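Long-range contacts in fructosyl amine: oxygen oxidoreductase (Aspergillus fumigatus, PDB 3DJE), which oxidatively deglycates fructosyl amino acids, using bound FAD and molecular oxygen as electron acceptor: residues A[339-345]-A[360-365]; A[344-350]-A[390-395]; A[134-138]-A[250-254]. All coordinates share one frame. Numbering follows the deposited sequence.

In the fold
Reading from the N terminus, interaction 3 closes first: the loop 134-138, after helix 127-131, meets the end of helix 248-251, bracketing 111 residues rich in strand. It closes before interactions 1 and 2 open; these two cross, their segments alternating as 339-345, 344-350, 360-365 and 390-395. Interaction 1 joins the loop leaving strand 331-339, part of the ten-stranded sheet, to the loop after strand 356-360 of the six-stranded sheet. Interaction 2 packs the end of helix 387-393 against edge strand 346-347 of that second sheet. The two share Glu344 and Phe345 and touch through Cys360 O and Leu346 N, 2.9 Å apart. Interaction 3 lies about 42 Å from interaction 2, centre to centre.

Interaction 1: residues A[339-345]-A[360-365]; sequences DTANREF and CGASGR. With FAD (flavin-adenine dinucleotide), chain C; FSA (1-S-(carboxymethyl)-1-thio-beta-D-fructopyranose), chain D.
Two active-site loops of the FAD-dependent oxidoreductase (MSOX/MTOX) fold interlock: 339-345, with type I turn Thr340-Arg343, and 360-365, with type I' turn Ala362-Arg365. Ala362, Gly364 and Arg365 line the FAD pocket; Arg343, Gly364 and Arg365 line that of FSA. Asp339 CA lies 3.9 Å from Ser363 CA, and Phe345 CA 5.0 Å from Gly361 CA. A CB on Gly361 would clash with Thr340 CG2, one on Gly364 with FSA. Hydrogen bonds stitch the loops: Thr340 N to Ser363 OG (3.1 Å), Arg343 (chi1 m, chi2 t, chi3 p) NE and NH2 to Ser363 O (both 3.0 Å), and extended Arg365 (chi1 p, chi2 and chi3 t) NE and NH2 to Arg343 O (3.0 and 2.9 Å). Glu344 OE1 bridges Arg365 NH2 (3.1 Å), and Asn70 binds both residues; Asp339 pairs with Arg411. The Arg365 guanidinium lies over one face of the Phe345 ring (Phe345 CE1 to Arg365 CZ 3.8 Å). FSA O5 donates to Gly364 O at 2.8 Å.

Interaction 2: residues A[344-350]-A[390-395]; sequences EFLIDRH and HELIKW
The C-terminal end of helix 387-393 docks on strand 346-347, after which the chain turns a corner at Asp348. This strand is the outermost, antiparallel to 356-360, of the six-stranded sheet that carries the Rossmann-type FAD-binding strands. Lys394 is the first residue to leave helical geometry. Leu346 CA and Ile393 CA are 4.9 Å apart, Asp348 CA and Lys394 CA 5.3 Å. Ile393 and Trp395 are the two large bumps. Ile393 (chi1 p, chi2 t) fills the hollow between Phe345 and Ile347, its CD1 on Ile347 CB (3.9 Å) and its CG2 on Phe345 CB (4.2 Å); Leu376 of helix 373-382 touches both isoleucines. Leu392 CD2 approaches Glu344 OE1 (3.4 Å), a carboxylate already engaged by Asn70 and Arg365. Leu346 CD1 packs against Trp395 CA (3.6 Å) and lies 4.2 Å from Trp395 CE3. The His350 ring turns its edge to the Trp395 face, centroids 4.7 Å apart and planes at 56°; its ND1 accepts from the backbone of Gln352 and Tyr353. Ile347 N donates to Ile393 O (3.0 Å), Trp395 N to Asp348 OD2 (2.9 Å), and a water joins Ile347 O (2.8 Å) to His390 ND1 (2.7 Å). The strand thus takes up a helix-end carbonyl and the Asp348 carboxylate the amide after Lys394, so directional bonds join apolar packing in fixing the helix exit.

Interaction 3: residues A[134-138]-A[250-254]; sequences APEGV and LYKNI
Both segments are bent. In 134-138 the chain reverses at Glu136-Gly137, with Val138 N bonded to Pro135 O at 3.1 Å; Gly137 has phi 106° and psi -13°, where a CB would jam against the preceding carbonyl. In 250-254 a weakly bonded helix ends at about Tyr251 and passes into a type II turn, Tyr251-Ile254, with Asn253 at positive phi. Closest CA pairs are Ala134 with Ile254 (5.7 Å), Val138 with Tyr251 (6.4 Å) and Pro135 with Leu250 (6.8 Å). Packing is apolar and centred on Val138 (chi1 t): its CG2 lies 4.2 Å from the Tyr251 ring centroid, 13° off the normal, a CH-pi contact, and 3.7 Å from Leu250 CG, while its CG1 reaches Tyr251 CD1 (3.6 Å). Ala134 CB meets Ile254 CG2 (3.6 Å). At the exposed margin, Pro135 CB touches Leu250 CD1 (4.1 Å). Tyr251 OH is hydrogen-bonded to Gln323, which also binds Val138 O. This is peripheral loop-to-turn packing far from the FAD and ligand sites: the loop between helix 127-131 and strand 147-151 meets the turn leading into strand 256-259, and both those strands belong to the ten-stranded mixed sheet.

Interaction 1: residues A[339-345]-A[360-365]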
loop_
_atom_site.group_PDB
_atom_site.type_symbol
_atom_site.label_atom_id
_atom_site.label_comp_id
_atom_site.label_asym_id
_atom_site.label_seq_id
_atom_site.Cartn_x
_atom_site.Cartn_y
_atom_site.Cartn_z
ATOM N N ASP A 339 4.848 -1.361 8.668
ATOM C CA ASP A 339 6.259 -1.298 8.291
ATOM C C ASP A 339 7.073 -2.306 9.085
ATOM O O ASP A 339 6.954 -2.393 10.326
ATOM C CB ASP A 339 6.852 0.076 8.611
ATOM C CG ASP A 339 6.382 1.172 7.681
ATOM O OD1 ASP A 339 6.313 0.949 6.454
ATOM O OD2 ASP A 339 6.146 2.272 8.202
ATOM N N THR A 340 7.904 -3.060 8.380
ATOM C CA THR A 340 8.957 -3.840 9.025
ATOM C C THR A 340 10.112 -2.886 9.376
ATOM O O THR A 340 10.116 -1.726 8.949
ATOM C CB THR A 340 9.456 -4.978 8.129
ATOM O OG1 THR A 340 9.916 -4.413 6.898
ATOM C CG2 THR A 340 8.327 -6.021 7.846
ATOM N N ALA A 341 11.093 -3.368 10.146
ATOM C CA ALA A 341 12.174 -2.506 10.643
ATOM C C ALA A 341 13.060 -1.914 9.548
ATOM O O ALA A 341 13.727 -0.900 9.768
ATOM C CB ALA A 341 13.037 -3.259 11.680
ATOM N N ASN A 342 13.059 -2.552 8.378
ATOM C CA ASN A 342 13.842 -2.090 7.221
ATOM C C ASN A 342 12.996 -1.951 5.947
ATOM O O ASN A 342 13.529 -1.820 4.843
ATOM C CB ASN A 342 15.020 -3.038 6.978
ATOM C CG ASN A 342 14.577 -4.429 6.580
ATOM O OD1 ASN A 342 13.381 -4.755 6.609
ATOM N ND2 ASN A 342 15.541 -5.271 6.216
ATOM N N ARG A 343 11.674 -2.012 6.127
ATOM C CA ARG A 343 10.694 -1.901 5.033
ATOM C C ARG A 343 10.849 -2.961 3.933
ATOM O O ARG A 343 10.433 -2.765 2.791
ATOM C CB ARG A 343 10.622 -0.477 4.482
ATOM C CG ARG A 343 10.030 0.487 5.490
ATOM C CD ARG A 343 9.919 1.872 4.888
ATOM N NE ARG A 343 8.920 1.909 3.824
ATOM C CZ ARG A 343 8.749 2.935 2.999
ATOM N NH1 ARG A 343 9.517 4.019 3.120
ATOM N NH2 ARG A 343 7.809 2.876 2.069
ATOM N N GLU A 344 11.410 -4.099 4.313
ATOM C CA GLU A 344 11.356 -5.295 3.471
ATOM C C GLU A 344 10.165 -6.168 3.856
ATOM O O GLU A 344 9.715 -6.150 5.004
ATOM C CB GLU A 344 12.646 -6.110 3.570
ATOM C CG GLU A 344 13.931 -5.359 3.230
ATOM C CD GLU A 344 14.013 -4.810 1.788
ATOM O OE1 GLU A 344 13.177 -5.145 0.909
ATOM O OE2 GLU A 344 14.950 -4.020 1.533
ATOM N N PHE A 345 9.660 -6.942 2.900
ATOM C CA PHE A 345 8.415 -7.680 3.113
ATOM C C PHE A 345 8.605 -8.849 4.075
ATOM O O PHE A 345 9.742 -9.300 4.315
ATOM C CB PHE A 345 7.853 -8.193 1.781
ATOM C CG PHE A 345 7.685 -7.123 0.741
ATOM C CD1 PHE A 345 7.308 -5.819 1.105
ATOM C CD2 PHE A 345 7.862 -7.425 -0.603
ATOM C CE1 PHE A 345 7.137 -4.803 0.144
ATOM C CE2 PHE A 345 7.695 -6.427 -1.584
ATOM C CZ PHE A 345 7.326 -5.117 -1.211
ATOM N N CYS A 360 2.691 -10.452 4.721
ATOM C CA CYS A 360 2.481 -9.103 5.247
ATOM C C CYS A 360 3.747 -8.265 5.319
ATOM O O CYS A 360 4.721 -8.552 4.629
ATOM C CB CYS A 360 1.763 -9.127 6.588
ATOM S SG CYS A 360 2.587 -10.163 7.752
ATOM N N GLY A 361 3.695 -7.203 6.123
ATOM C CA GLY A 361 4.768 -6.215 6.171
ATOM C C GLY A 361 5.014 -5.524 4.835
ATOM O O GLY A 361 6.152 -5.283 4.453
ATOM N N ALA A 362 3.934 -5.180 4.135
ATOM C CA ALA A 362 4.049 -4.484 2.843
ATOM C C ALA A 362 4.700 -3.101 2.963
ATOM O O ALA A 362 5.101 -2.507 1.951
ATOM C CB ALA A 362 2.688 -4.377 2.173
ATOM N N SER A 363 4.802 -2.589 4.191
ATOM C CA SER A 363 5.680 -1.437 4.476
ATOM C C SER A 363 5.352 -0.183 3.640
ATOM O O SER A 363 6.245 0.596 3.247
ATOM C CB SER A 363 7.153 -1.858 4.344
ATOM O OG SER A 363 7.472 -2.884 5.283
ATOM N N GLY A 364 4.058 0.028 3.411
ATOM C CA GLY A 364 3.588 1.221 2.706
ATOM C C GLY A 364 4.064 1.314 1.279
ATOM O O GLY A 364 4.146 2.415 0.723
ATOM N N ARG A 365 4.352 0.168 0.658
ATOM C CA ARG A 365 4.785 0.191 -0.739
ATOM C C ARG A 365 4.343 -1.070 -1.476
ATOM O O ARG A 365 4.920 -1.420 -2.491
ATOM C CB ARG A 365 6.302 0.378 -0.816
ATOM C CG ARG A 365 7.111 -0.796 -0.283
ATOM C CD ARG A 365 8.575 -0.410 -0.149
ATOM N NE ARG A 365 9.411 -1.525 0.290
ATOM C CZ ARG A 365 9.992 -2.404 -0.527
ATOM N NH1 ARG A 365 9.827 -2.305 -1.848
ATOM N NH2 ARG A 365 10.743 -3.385 -0.028
HETATM P PA FAD C . -4.708 -4.328 2.866
HETATM O O1A FAD C . -4.905 -4.209 1.417
HETATM O O2A FAD C . -4.961 -3.129 3.723
HETATM O O5B FAD C . -5.615 -5.552 3.292
HETATM C C5B FAD C . -5.810 -5.939 4.654
HETATM C C4B FAD C . -7.151 -6.682 4.715
HETATM O O4B FAD C . -7.172 -7.236 6.043
HETATM C C3B FAD C . -8.290 -5.638 4.637
HETATM O O3B FAD C . -9.152 -5.893 3.516
HETATM C C2B FAD C . -9.010 -5.856 5.977
HETATM O O2B FAD C . -10.463 -5.751 5.854
HETATM C C1B FAD C . -8.524 -7.276 6.383
HETATM N N9A FAD C . -8.847 -7.479 7.828
HETATM C C8A FAD C . -8.739 -6.600 8.847
HETATM N N7A FAD C . -9.196 -7.182 9.975
HETATM C C5A FAD C . -9.592 -8.424 9.662
HETATM C C6A FAD C . -10.158 -9.475 10.393
HETATM N N6A FAD C . -10.418 -9.323 11.713
HETATM N N1A FAD C . -10.446 -10.626 9.755
HETATM C C2A FAD C . -10.202 -10.781 8.448
HETATM N N3A FAD C . -9.667 -9.796 7.720
HETATM C C4A FAD C . -9.358 -8.616 8.309
HETATM N N1 FAD C . 1.639 1.186 -2.597
HETATM C C2 FAD C . 2.114 1.267 -3.904
HETATM O O2 FAD C . 2.645 0.303 -4.458
HETATM N N3 FAD C . 1.990 2.475 -4.592
HETATM C C4 FAD C . 1.417 3.599 -4.006
HETATM O O4 FAD C . 1.320 4.651 -4.648
HETATM C C4X FAD C . 0.960 3.507 -2.682
HETATM N N5 FAD C . 0.395 4.618 -2.058
HETATM C C5X FAD C . -0.213 4.467 -0.814
HETATM C C6 FAD C . -0.953 5.529 -0.303
HETATM C C7 FAD C . -1.612 5.399 0.913
HETATM C C7M FAD C . -2.392 6.612 1.439
HETATM C C8 FAD C . -1.558 4.196 1.615
HETATM C C8M FAD C . -2.357 4.030 2.929
HETATM C C9 FAD C . -0.826 3.123 1.085
HETATM C C9A FAD C . -0.158 3.249 -0.140
HETATM N N10 FAD C . 0.596 2.195 -0.690
HETATM C C10 FAD C . 1.075 2.300 -1.996
HETATM C "C1'" FAD C . 0.865 0.980 0.091
HETATM C "C2'" FAD C . -0.154 -0.104 -0.263
HETATM O "O2'" FAD C . -1.472 0.479 -0.368
HETATM C "C3'" FAD C . -0.132 -1.184 0.814
HETATM O "O3'" FAD C . 1.237 -1.547 1.091
HETATM C "C4'" FAD C . -0.870 -2.454 0.377
HETATM O "O4'" FAD C . -2.130 -2.155 -0.222
HETATM C "C5'" FAD C . -1.096 -3.341 1.606
HETATM O "O5'" FAD C . -1.736 -4.564 1.206
HETATM P P FAD C . -2.163 -5.646 2.311
HETATM O O1P FAD C . -0.977 -5.965 3.161
HETATM O O2P FAD C . -2.866 -6.714 1.572
HETATM O O3P FAD C . -3.242 -4.889 3.231
HETATM O OAB FSA D . 5.499 2.891 -3.693
HETATM C CAL FSA D . 5.332 3.994 -4.257
HETATM O OAA FSA D . 5.852 4.260 -5.370
HETATM C CAH FSA D . 4.505 5.083 -3.603
HETATM S SAK FSA D . 3.981 4.649 -1.975
HETATM C C1 FSA D . 3.181 6.193 -1.636
HETATM C C2 FSA D . 3.041 6.420 -0.124
HETATM O O2 FSA D . 2.016 7.395 0.125
HETATM C C3 FSA D . 4.358 6.908 0.488
HETATM O O3 FSA D . 4.688 8.208 -0.024
HETATM C C4 FSA D . 4.318 6.905 2.019
HETATM O O4 FSA D . 5.631 7.184 2.535
HETATM C C5 FSA D . 3.857 5.553 2.574
HETATM O O5 FSA D . 4.853 4.547 2.370
HETATM C C6 FSA D . 2.547 5.154 1.912
HETATM O O6 FSA D . 2.712 5.150 0.483
#

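Interaction 2: residues A[344-350]-A[390-395]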
loop_
_atom_site.group_PDB
_atom_site.type_symbol
_atom_site.label_atom_id
_atom_site.label_comp_id
_atom_site.label_asym_id
_atom_site.label_seq_id
_atom_site.Cartn_x
_atom_site.Cartn_y
_atom_site.Cartn_z
ATOM N N GLU A 344 11.410 -4.099 4.313
ATOM C CA GLU A 344 11.356 -5.295 3.471
ATOM C C GLU A 344 10.165 -6.168 3.856
ATOM O O GLU A 344 9.715 -6.150 5.004
ATOM C CB GLU A 344 12.646 -6.110 3.570
ATOM C CG GLU A 344 13.931 -5.359 3.230
ATOM C CD GLU A 344 14.013 -4.810 1.788
ATOM O OE1 GLU A 344 13.177 -5.145 0.909
ATOM O OE2 GLU A 344 14.950 -4.020 1.533
ATOM N N PHE A 345 9.660 -6.942 2.900
ATOM C CA PHE A 345 8.415 -7.680 3.113
ATOM C C PHE A 345 8.605 -8.849 4.075
ATOM O O PHE A 345 9.742 -9.300 4.315
ATOM C CB PHE A 345 7.853 -8.193 1.781
ATOM C CG PHE A 345 7.685 -7.123 0.741
ATOM C CD1 PHE A 345 7.308 -5.819 1.105
ATOM C CD2 PHE A 345 7.862 -7.425 -0.603
ATOM C CE1 PHE A 345 7.137 -4.803 0.144
ATOM C CE2 PHE A 345 7.695 -6.427 -1.584
ATOM C CZ PHE A 345 7.326 -5.117 -1.211
ATOM N N LEU A 346 7.494 -9.330 4.639
ATOM C CA LEU A 346 7.507 -10.468 5.550
ATOM C C LEU A 346 6.596 -11.544 4.954
ATOM O O LEU A 346 5.368 -11.526 5.129
ATOM C CB LEU A 346 7.043 -10.054 6.960
ATOM C CG LEU A 346 6.966 -11.161 8.012
ATOM C CD1 LEU A 346 8.200 -12.088 8.019
ATOM C CD2 LEU A 346 6.750 -10.493 9.362
ATOM N N ILE A 347 7.219 -12.452 4.202
ATOM C CA ILE A 347 6.520 -13.508 3.476
ATOM C C ILE A 347 7.286 -14.787 3.751
ATOM O O ILE A 347 8.427 -14.943 3.303
ATOM C CB ILE A 347 6.454 -13.206 1.945
ATOM C CG1 ILE A 347 5.601 -11.948 1.690
ATOM C CG2 ILE A 347 5.951 -14.424 1.160
ATOM C CD1 ILE A 347 5.826 -11.300 0.315
ATOM N N ASP A 348 6.690 -15.672 4.546
ATOM C CA ASP A 348 7.376 -16.873 4.998
ATOM C C ASP A 348 6.368 -17.787 5.665
ATOM O O ASP A 348 5.268 -17.367 6.029
ATOM C CB ASP A 348 8.456 -16.489 6.013
ATOM C CG ASP A 348 9.565 -17.557 6.176
ATOM O OD1 ASP A 348 9.552 -18.638 5.535
ATOM O OD2 ASP A 348 10.487 -17.292 6.979
ATOM N N ARG A 349 6.745 -19.050 5.806
ATOM C CA ARG A 349 6.072 -19.924 6.752
ATOM C C ARG A 349 6.477 -19.484 8.148
ATOM O O ARG A 349 7.610 -19.025 8.357
ATOM C CB ARG A 349 6.523 -21.362 6.542
ATOM C CG ARG A 349 6.603 -21.719 5.087
ATOM C CD ARG A 349 5.648 -22.770 4.698
ATOM N NE ARG A 349 6.346 -24.025 4.466
ATOM C CZ ARG A 349 6.584 -24.931 5.410
ATOM N NH1 ARG A 349 6.178 -24.719 6.656
ATOM N NH2 ARG A 349 7.226 -26.055 5.107
ATOM N N HIS A 350 5.562 -19.624 9.103
ATOM C CA HIS A 350 5.902 -19.375 10.496
ATOM C C HIS A 350 6.906 -20.458 10.967
ATOM O O HIS A 350 6.749 -21.630 10.628
ATOM C CB HIS A 350 4.646 -19.377 11.364
ATOM C CG HIS A 350 4.881 -18.838 12.734
ATOM N ND1 HIS A 350 5.400 -19.606 13.758
ATOM C CD2 HIS A 350 4.704 -17.596 13.241
ATOM C CE1 HIS A 350 5.509 -18.861 14.845
ATOM N NE2 HIS A 350 5.098 -17.637 14.556
ATOM N N HIS A 390 14.356 -15.446 -0.226
ATOM C CA HIS A 390 13.978 -15.864 1.120
ATOM C C HIS A 390 14.766 -15.140 2.206
ATOM O O HIS A 390 14.198 -14.713 3.208
ATOM C CB HIS A 390 14.139 -17.369 1.285
ATOM C CG HIS A 390 13.833 -17.844 2.668
ATOM N ND1 HIS A 390 12.568 -17.782 3.211
ATOM C CD2 HIS A 390 14.633 -18.360 3.632
ATOM C CE1 HIS A 390 12.595 -18.268 4.440
ATOM N NE2 HIS A 390 13.838 -18.615 4.725
ATOM N N GLU A 391 16.073 -14.998 2.008
ATOM C CA GLU A 391 16.932 -14.375 3.016
ATOM C C GLU A 391 16.474 -12.966 3.402
ATOM O O GLU A 391 16.615 -12.550 4.567
ATOM C CB GLU A 391 18.389 -14.370 2.531
ATOM C CG GLU A 391 19.431 -14.258 3.638
ATOM C CD GLU A 391 19.191 -15.214 4.811
ATOM O OE1 GLU A 391 18.852 -16.408 4.594
ATOM O OE2 GLU A 391 19.350 -14.753 5.965
ATOM N N LEU A 392 15.901 -12.239 2.445
ATOM C CA LEU A 392 15.447 -10.881 2.699
ATOM C C LEU A 392 14.050 -10.800 3.323
ATOM O O LEU A 392 13.805 -9.930 4.159
ATOM C CB LEU A 392 15.482 -10.038 1.417
ATOM C CG LEU A 392 15.320 -8.528 1.618
ATOM C CD1 LEU A 392 16.481 -7.955 2.452
ATOM C CD2 LEU A 392 15.207 -7.790 0.281
ATOM N N ILE A 393 13.154 -11.701 2.924
ATOM C CA ILE A 393 11.734 -11.597 3.309
ATOM C C ILE A 393 11.321 -12.576 4.418
ATOM O O ILE A 393 10.148 -12.612 4.823
ATOM C CB ILE A 393 10.795 -11.812 2.095
ATOM C CG1 ILE A 393 10.934 -13.252 1.574
ATOM C CG2 ILE A 393 11.070 -10.743 1.023
ATOM C CD1 ILE A 393 10.043 -13.631 0.390
ATOM N N LYS A 394 12.270 -13.364 4.913
ATOM C CA LYS A 394 11.955 -14.390 5.915
ATOM C C LYS A 394 11.518 -13.818 7.266
ATOM O O LYS A 394 11.755 -12.651 7.554
ATOM C CB LYS A 394 13.157 -15.315 6.128
ATOM C CG LYS A 394 14.373 -14.621 6.693
ATOM C CD LYS A 394 15.394 -15.661 7.075
ATOM C CE LYS A 394 16.708 -15.048 7.458
ATOM N NZ LYS A 394 17.685 -16.157 7.674
ATOM N N TRP A 395 10.869 -14.664 8.071
ATOM C CA TRP A 395 10.597 -14.359 9.480
ATOM C C TRP A 395 11.898 -13.905 10.136
ATOM O O TRP A 395 12.905 -14.604 10.058
ATOM C CB TRP A 395 10.051 -15.609 10.175
ATOM C CG TRP A 395 9.609 -15.400 11.584
ATOM C CD1 TRP A 395 10.339 -15.652 12.721
ATOM C CD2 TRP A 395 8.330 -14.923 12.022
ATOM N NE1 TRP A 395 9.588 -15.353 13.842
ATOM C CE2 TRP A 395 8.354 -14.904 13.443
ATOM C CE3 TRP A 395 7.169 -14.497 11.358
ATOM C CZ2 TRP A 395 7.263 -14.472 14.206
ATOM C CZ3 TRP A 395 6.071 -14.080 12.125
ATOM C CH2 TRP A 395 6.132 -14.071 13.534
HETATM O O HOH W 1 10.225 -16.832 2.197
#

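Interaction 3: residues A[134-138]-A[250-254]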
loop_
_atom_site.group_PDB
_atom_site.type_symbol
_atom_site.label_atom_id
_atom_site.label_comp_id
_atom_site.label_asym_id
_atom_site.label_seq_id
_atom_site.Cartn_x
_atom_site.Cartn_y
_atom_site.Cartn_z
ATOM N N ALA A 134 2.588 19.739 -17.707
ATOM C CA ALA A 134 1.153 19.712 -17.953
ATOM C C ALA A 134 0.774 20.902 -18.823
ATOM O O ALA A 134 1.550 21.861 -18.925
ATOM C CB ALA A 134 0.388 19.761 -16.634
ATOM N N PRO A 135 -0.414 20.846 -19.461
ATOM C CA PRO A 135 -0.893 22.008 -20.205
ATOM C C PRO A 135 -0.934 23.283 -19.376
ATOM O O PRO A 135 -1.071 23.238 -18.148
ATOM C CB PRO A 135 -2.313 21.605 -20.613
ATOM C CG PRO A 135 -2.271 20.146 -20.713
ATOM C CD PRO A 135 -1.343 19.706 -19.583
ATOM N N GLU A 136 -0.845 24.418 -20.059
ATOM C CA GLU A 136 -0.910 25.708 -19.398
ATOM C C GLU A 136 -2.216 25.823 -18.625
ATOM O O GLU A 136 -3.289 25.528 -19.158
ATOM C CB GLU A 136 -0.805 26.827 -20.437
ATOM C CG GLU A 136 -0.023 28.029 -19.954
ATOM C CD GLU A 136 0.326 28.977 -21.088
ATOM O OE1 GLU A 136 0.568 28.494 -22.223
ATOM O OE2 GLU A 136 0.358 30.203 -20.839
ATOM N N GLY A 137 -2.115 26.216 -17.358
ATOM C CA GLY A 137 -3.282 26.365 -16.497
ATOM C C GLY A 137 -3.433 25.265 -15.461
ATOM O O GLY A 137 -4.237 25.390 -14.523
ATOM N N VAL A 138 -2.678 24.182 -15.630
ATOM C CA VAL A 138 -2.734 23.075 -14.667
ATOM C C VAL A 138 -1.710 23.268 -13.546
ATOM O O VAL A 138 -2.073 23.433 -12.394
ATOM C CB VAL A 138 -2.540 21.684 -15.331
ATOM C CG1 VAL A 138 -2.476 20.599 -14.260
ATOM C CG2 VAL A 138 -3.660 21.382 -16.324
ATOM N N LEU A 250 -8.691 19.551 -19.233
ATOM C CA LEU A 250 -7.380 20.168 -19.102
ATOM C C LEU A 250 -6.389 19.322 -18.282
ATOM O O LEU A 250 -5.188 19.286 -18.566
ATOM C CB LEU A 250 -7.547 21.553 -18.477
ATOM C CG LEU A 250 -6.378 22.529 -18.596
ATOM C CD1 LEU A 250 -6.126 22.926 -20.046
ATOM C CD2 LEU A 250 -6.628 23.763 -17.727
ATOM N N TYR A 251 -6.915 18.624 -17.281
ATOM C CA TYR A 251 -6.084 17.911 -16.319
ATOM C C TYR A 251 -5.847 16.461 -16.724
ATOM O O TYR A 251 -5.094 15.738 -16.055
ATOM C CB TYR A 251 -6.733 17.958 -14.932
ATOM C CG TYR A 251 -6.763 19.327 -14.279
ATOM C CD1 TYR A 251 -5.851 19.661 -13.285
ATOM C CD2 TYR A 251 -7.728 20.275 -14.631
ATOM C CE1 TYR A 251 -5.880 20.909 -12.668
ATOM C CE2 TYR A 251 -7.757 21.534 -14.025
ATOM C CZ TYR A 251 -6.831 21.840 -13.045
ATOM O OH TYR A 251 -6.856 23.071 -12.427
ATOM N N LYS A 252 -6.487 16.032 -17.813
ATOM C CA LYS A 252 -6.394 14.632 -18.261
ATOM C C LYS A 252 -4.983 14.239 -18.715
ATOM O O LYS A 252 -4.296 15.015 -19.382
ATOM C CB LYS A 252 -7.409 14.337 -19.378
ATOM C CG LYS A 252 -7.546 12.847 -19.744
ATOM C CD LYS A 252 -8.600 12.609 -20.831
ATOM C CE LYS A 252 -8.654 11.143 -21.262
ATOM N NZ LYS A 252 -9.275 10.271 -20.231
ATOM N N ASN A 253 -4.563 13.035 -18.333
ATOM C CA ASN A 253 -3.313 12.417 -18.809
ATOM C C ASN A 253 -2.011 13.010 -18.257
ATOM O O ASN A 253 -0.927 12.622 -18.697
ATOM C CB ASN A 253 -3.255 12.368 -20.352
ATOM C CG ASN A 253 -4.455 11.656 -20.968
ATOM O OD1 ASN A 253 -4.774 10.522 -20.609
ATOM N ND2 ASN A 253 -5.111 12.317 -21.919
ATOM N N ILE A 254 -2.108 13.929 -17.294
ATOM C CA ILE A 254 -0.908 14.509 -16.694
ATOM C C ILE A 254 -0.114 13.411 -15.977
ATOM O O ILE A 254 -0.696 12.423 -15.510
ATOM C CB ILE A 254 -1.205 15.689 -15.717
ATOM C CG1 ILE A 254 -2.103 15.247 -14.556
ATOM C CG2 ILE A 254 -1.779 16.908 -16.477
ATOM C CD1 ILE A 254 -2.190 16.258 -13.406
#